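PDB 4LMO: telomerase reverse transcriptase from Takifugu rubripes, which extends chromosome ends as the catalytic subunit of telomerase, copying a template within its RNA component into telomeric repeats, and is represented here by its RNA-binding domain. Local coordinates for residues Lys37-Gly40 / Arg41-Ile44; Asn177-Trp180 / Leu181-Ser184. All blocks are in the same frame, centred on the assembly; numbering follows the deposited sequence.

Contact 1 (Lys37-Gly40 / Arg41-Ile44)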
ATOM      1  N   LYS A  37       0.128   4.594  18.568  1.00 55.25           N
ATOM      2  CA  LYS A  37      -0.472   4.825  17.255  1.00 54.04           C
ATOM      3  C   LYS A  37       0.376   5.834  16.484  1.00 52.69           C
ATOM      4  O   LYS A  37       0.983   6.720  17.093  1.00 53.87           O
ATOM      5  CB  LYS A  37      -1.881   5.389  17.444  1.00 55.44           C
ATOM      6  CG  LYS A  37      -2.920   4.900  16.450  1.00 56.57           C
ATOM      7  CD  LYS A  37      -3.848   3.866  17.074  1.00 58.09           C
ATOM      8  CE  LYS A  37      -5.093   3.670  16.223  1.00 59.01           C
ATOM      9  NZ  LYS A  37      -6.165   2.932  16.947  1.00 60.62           N
ATOM     10  N   ILE A  38       0.426   5.713  15.158  1.00 50.35           N
ATOM     11  CA  ILE A  38       1.215   6.659  14.353  1.00 49.06           C
ATOM     12  C   ILE A  38       0.413   7.875  13.890  1.00 48.25           C
ATOM     13  O   ILE A  38      -0.758   7.758  13.524  1.00 48.36           O
ATOM     14  CB  ILE A  38       1.973   5.992  13.173  1.00 48.01           C
ATOM     15  CG1 ILE A  38       1.029   5.611  12.026  1.00 47.39           C
ATOM     16  CG2 ILE A  38       2.772   4.794  13.668  1.00 48.09           C
ATOM     17  CD1 ILE A  38       1.720   5.516  10.681  1.00 47.20           C
ATOM     18  N   GLN A  39       1.057   9.038  13.923  1.00 47.11           N
ATOM     19  CA  GLN A  39       0.421  10.303  13.553  1.00 46.62           C
ATOM     20  C   GLN A  39       1.000  10.841  12.247  1.00 44.74           C
ATOM     21  O   GLN A  39       1.960  10.281  11.714  1.00 43.78           O
ATOM     22  CB  GLN A  39       0.571  11.333  14.680  1.00 48.54           C
ATOM     23  CG  GLN A  39       0.082  10.871  16.051  1.00 50.51           C
ATOM     24  CD  GLN A  39      -1.399  10.519  16.085  1.00 52.01           C
ATOM     25  OE1 GLN A  39      -2.208  11.081  15.343  1.00 53.25           O
ATOM     26  NE2 GLN A  39      -1.760   9.585  16.959  1.00 52.80           N
ATOM     27  N   GLY A  40       0.404  11.917  11.730  1.00 43.87           N
ATOM     28  CA  GLY A  40       0.823  12.522  10.460  1.00 42.33           C
ATOM     29  C   GLY A  40       2.312  12.816  10.383  1.00 41.60           C
ATOM     30  O   GLY A  40       2.957  12.540   9.372  1.00 40.59           O
ATOM     31  N   ARG A  41       2.847  13.372  11.466  1.00 42.06           N
ATOM     32  CA  ARG A  41       4.270  13.669  11.604  1.00 41.79           C
ATOM     33  C   ARG A  41       5.130  12.404  11.485  1.00 39.79           C
ATOM     34  O   ARG A  41       6.192  12.423  10.852  1.00 38.04           O
ATOM     35  CB  ARG A  41       4.496  14.402  12.933  1.00 44.73           C
ATOM     36  CG  ARG A  41       5.870  14.280  13.573  1.00 47.28           C
ATOM     37  CD  ARG A  41       5.776  14.524  15.075  1.00 50.69           C
ATOM     38  NE  ARG A  41       5.360  13.326  15.813  1.00 53.78           N
ATOM     39  CZ  ARG A  41       4.108  13.036  16.172  1.00 55.35           C
ATOM     40  NH1 ARG A  41       3.861  11.915  16.839  1.00 56.20           N
ATOM     41  NH2 ARG A  41       3.101  13.851  15.874  1.00 55.98           N
ATOM     42  N   ASP A  42       4.656  11.308  12.081  1.00 38.71           N
ATOM     43  CA  ASP A  42       5.323  10.010  11.983  1.00 37.34           C
ATOM     44  C   ASP A  42       5.378   9.520  10.536  1.00 35.22           C
ATOM     45  O   ASP A  42       6.416   9.034  10.081  1.00 33.79           O
ATOM     46  CB  ASP A  42       4.627   8.963  12.865  1.00 38.36           C
ATOM     47  CG  ASP A  42       4.637   9.330  14.341  1.00 40.00           C
ATOM     48  OD1 ASP A  42       5.696   9.741  14.863  1.00 40.70           O
ATOM     49  OD2 ASP A  42       3.578   9.193  14.985  1.00 41.30           O
ATOM     50  N   LEU A  43       4.263   9.663   9.819  1.00 34.00           N
ATOM     51  CA  LEU A  43       4.177   9.232   8.423  1.00 32.86           C
ATOM     52  C   LEU A  43       5.121  10.013   7.512  1.00 31.74           C
ATOM     53  O   LEU A  43       5.770   9.428   6.645  1.00 30.83           O
ATOM     54  CB  LEU A  43       2.735   9.299   7.898  1.00 32.75           C
ATOM     55  CG  LEU A  43       2.504   8.733   6.490  1.00 32.30           C
ATOM     56  CD1 LEU A  43       2.952   7.280   6.382  1.00 31.93           C
ATOM     57  CD2 LEU A  43       1.051   8.876   6.074  1.00 32.87           C
ATOM     58  N   ILE A  44       5.199  11.324   7.720  1.00 31.78           N
ATOM     59  CA  ILE A  44       6.143  12.177   6.990  1.00 31.39           C
ATOM     60  C   ILE A  44       7.582  11.669   7.151  1.00 30.90           C
ATOM     61  O   ILE A  44       8.361  11.668   6.194  1.00 30.73           O
ATOM     62  CB  ILE A  44       6.006  13.658   7.411  1.00 32.08           C
ATOM     63  CG1 ILE A  44       4.654  14.203   6.934  1.00 32.25           C
ATOM     64  CG2 ILE A  44       7.158  14.499   6.867  1.00 31.78           C
ATOM     65  CD1 ILE A  44       4.300  15.572   7.470  1.00 32.76           C
TER

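Contact 2 (Asn177-Trp180 / Leu181-Ser184)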
ATOM      1  N   ASN A 177       1.666  21.313 -10.071  1.00 37.99           N
ATOM      2  CA  ASN A 177       0.266  21.177  -9.670  1.00 37.92           C
ATOM      3  C   ASN A 177       0.124  20.938  -8.168  1.00 37.57           C
ATOM      4  O   ASN A 177      -0.893  21.280  -7.567  1.00 38.46           O
ATOM      5  CB  ASN A 177      -0.413  20.033 -10.432  1.00 38.31           C
ATOM      6  CG  ASN A 177      -0.695  20.374 -11.887  1.00 39.01           C
ATOM      7  OD1 ASN A 177      -0.448  21.490 -12.344  1.00 39.52           O
ATOM      8  ND2 ASN A 177      -1.217  19.402 -12.623  1.00 38.85           N
ATOM      9  N   CYS A 178       1.157  20.348  -7.572  1.00 36.67           N
ATOM     10  CA  CYS A 178       1.161  20.021  -6.154  1.00 36.09           C
ATOM     11  C   CYS A 178       1.642  21.208  -5.326  1.00 36.81           C
ATOM     12  O   CYS A 178       2.850  21.453  -5.216  1.00 36.51           O
ATOM     13  CB  CYS A 178       2.045  18.798  -5.895  1.00 34.92           C
ATOM     14  SG  CYS A 178       1.755  17.413  -7.017  1.00 33.18           S
ATOM     15  N   ASP A 179       0.688  21.938  -4.750  1.00 37.60           N
ATOM     16  CA  ASP A 179       0.977  23.090  -3.894  1.00 37.77           C
ATOM     17  C   ASP A 179       1.680  22.678  -2.602  1.00 37.14           C
ATOM     18  O   ASP A 179       2.486  23.441  -2.057  1.00 37.36           O
ATOM     19  CB  ASP A 179      -0.315  23.844  -3.547  1.00 39.06           C
ATOM     20  CG  ASP A 179      -0.768  24.796  -4.649  1.00 40.10           C
ATOM     21  OD1 ASP A 179      -0.317  24.668  -5.807  1.00 40.29           O
ATOM     22  OD2 ASP A 179      -1.595  25.682  -4.347  1.00 41.51           O
ATOM     23  N   TRP A 180       1.375  21.472  -2.126  1.00 35.60           N
ATOM     24  CA  TRP A 180       1.882  20.971  -0.846  1.00 34.70           C
ATOM     25  C   TRP A 180       3.376  20.759  -0.817  1.00 34.83           C
ATOM     26  O   TRP A 180       3.951  20.534   0.250  1.00 34.49           O
ATOM     27  CB  TRP A 180       1.148  19.697  -0.441  1.00 33.17           C
ATOM     28  CG  TRP A 180       1.423  18.505  -1.331  1.00 31.95           C
ATOM     29  CD1 TRP A 180       0.762  18.146  -2.500  1.00 31.49           C
ATOM     30  CD2 TRP A 180       2.444  17.466  -1.138  1.00 30.99           C
ATOM     31  NE1 TRP A 180       1.286  16.996  -3.027  1.00 30.80           N
ATOM     32  CE2 TRP A 180       2.296  16.535  -2.263  1.00 30.54           C
ATOM     33  CE3 TRP A 180       3.431  17.222  -0.187  1.00 30.64           C
ATOM     34  CZ2 TRP A 180       3.108  15.418  -2.406  1.00 29.78           C
ATOM     35  CZ3 TRP A 180       4.243  16.091  -0.341  1.00 29.82           C
ATOM     36  CH2 TRP A 180       4.084  15.212  -1.424  1.00 29.49           C
ATOM     37  N   LEU A 181       4.008  20.830  -1.987  1.00 35.43           N
ATOM     38  CA  LEU A 181       5.460  20.709  -2.105  1.00 36.34           C
ATOM     39  C   LEU A 181       6.160  22.044  -1.873  1.00 38.06           C
ATOM     40  O   LEU A 181       7.363  22.084  -1.598  1.00 38.93           O
ATOM     41  CB  LEU A 181       5.840  20.197  -3.499  1.00 35.86           C
ATOM     42  CG  LEU A 181       5.413  18.808  -3.978  1.00 35.25           C
ATOM     43  CD1 LEU A 181       5.727  18.650  -5.459  1.00 34.85           C
ATOM     44  CD2 LEU A 181       6.097  17.715  -3.171  1.00 34.45           C
ATOM     45  N   LYS A 182       5.398  23.130  -1.983  1.00 39.34           N
ATOM     46  CA  LYS A 182       5.955  24.479  -2.075  1.00 40.47           C
ATOM     47  C   LYS A 182       6.034  25.216  -0.741  1.00 41.32           C
ATOM     48  O   LYS A 182       5.223  24.990   0.157  1.00 41.28           O
ATOM     49  CB  LYS A 182       5.132  25.319  -3.059  1.00 40.94           C
ATOM     50  CG  LYS A 182       4.874  24.660  -4.403  1.00 40.58           C
ATOM     51  CD  LYS A 182       3.855  25.450  -5.207  1.00 41.06           C
ATOM     52  CE  LYS A 182       3.555  24.767  -6.530  1.00 41.07           C
ATOM     53  NZ  LYS A 182       2.324  25.303  -7.175  1.00 41.33           N
ATOM     54  N   ILE A 183       7.019  26.105  -0.634  1.00 43.22           N
ATOM     55  CA  ILE A 183       7.097  27.070   0.466  1.00 45.80           C
ATOM     56  C   ILE A 183       6.793  28.493  -0.006  1.00 47.93           C
ATOM     57  O   ILE A 183       6.708  29.418   0.804  1.00 49.73           O
ATOM     58  CB  ILE A 183       8.469  27.051   1.185  1.00 45.80           C
ATOM     59  CG1 ILE A 183       9.623  26.791   0.205  1.00 45.58           C
ATOM     60  CG2 ILE A 183       8.467  26.026   2.306  1.00 45.11           C
ATOM     61  CD1 ILE A 183      10.222  28.042  -0.407  1.00 46.33           C
ATOM     62  N   SER A 184       6.627  28.658  -1.316  1.00 49.67           N
ATOM     63  CA  SER A 184       6.411  29.972  -1.912  1.00 52.20           C
ATOM     64  C   SER A 184       5.737  29.865  -3.274  1.00 53.35           C
ATOM     65  O   SER A 184       6.096  29.013  -4.089  1.00 53.66           O
ATOM     66  CB  SER A 184       7.745  30.713  -2.052  1.00 52.89           C
ATOM     67  OG  SER A 184       7.544  32.073  -2.393  1.00 54.91           O
TER

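Contact 1 (Lys37-Gly40 / Arg41-Ile44)
With CG beside its own backbone N (chi1 -61°), Asp42 turns its carboxylate back over the start of helix 40-48, where OD2 takes the backbone N-H of Gln39. That bond is short and nearly straight, 2.7 Å from Gln39 N to Asp42 OD2 at 170°, and it uses the anti side of the oxygen. Gln39 is the N-cap residue, and Asp42, three residues on, accepts its N-H: one half of a capping box. The Gln39 and Asp42 side chains run side by side in the same direction, amide and carboxylate planes 57° apart. A bend at chi3 brings the Arg41 guanidinium obliquely against the aliphatic part of Gln39, with Arg41 NH2 3.8 Å from Gln39 CB. The same bend sets Arg41 NH1 3.3 Å from Asp42 OD2, a salt bridge of charges alone: no N-H is aimed at the oxygen, which stands far off the plane of the guanidinium. Behind the cap, Leu43 N bonds to Gln39 O at 3.0 Å and Ile44 N to Gly40 O at 3.0 Å, the first i to i+4 bonds of the helix. Ile38 and Leu43 pack on helix 73-85. Arg36 adds a salt bridge to OD2 and Tyr54 OH a hydrogen bond to OD1; two arginines, a backbone amide and a hydroxyl thus surround one buried carboxylate, which would probably favour its charged form.

Contact 2 (Asn177-Trp180 / Leu181-Ser184)
Leu181 lays its CD2 methyl over one face of the Trp180 indole, 3.7 Å from the centroid of the six-membered ring and 12° off its normal, a CH-pi contact between neighbours in sequence. Trp180 CG sits between its backbone N and carbonyl carbon (chi1 67°), which holds the ring over its own backbone, against Leu181 N and CD2. The other Leu181 branch points at Cys178, CD1 lying 3.7 Å from Cys178 CB. Trp180 NE1 is tied to the carbonyl of Leu138, and the ring meets Phe204 of helix 191-220 edge-to-face. Residues 179-181 form a short 3-10 turn in the loop between helices 166-169 and 191-220, inside a region that probably contacts the RNA template, as in related telomerases. Its backbone bonds run from i+3 to i: Lys182 N reaches Asp179 O at 2.9 Å, while Leu181 N to Cys178 O is weak at 3.5 Å. Lys182, extended beyond CG, runs back along the turn past the Cys178 carbonyl and brings NZ to 3.0 Å from Asp179 OD1 in a salt bridge. NZ approaches OD1 from above the carboxylate plane, 43° out of it. The same ammonium also bonds to the carbonyl of Asn176, which anchors it to the residues entering the turn.

How the contacts relate
Both contacts are local, one at a helix start and one in a loop; in each a side chain folds back on nearby backbone, and each joins buried residues to an exposed polar side. They hold different elements: contact 1 starts helix 40-48 and leans on helix 73-85, whereas contact 2 packs against helix 191-220. Their centres are about 20 Å apart, and their nearest atoms, about 8 Å apart, do not touch. In contact 1 the carboxylate is itself buried and part of the cap; in contact 2 the inner side is aromatic and aliphatic, and the ion pair involves an exposed aspartate. The centre of contact 2 lies about 24 Å from the centre of the chain, that of contact 1 about 16 Å.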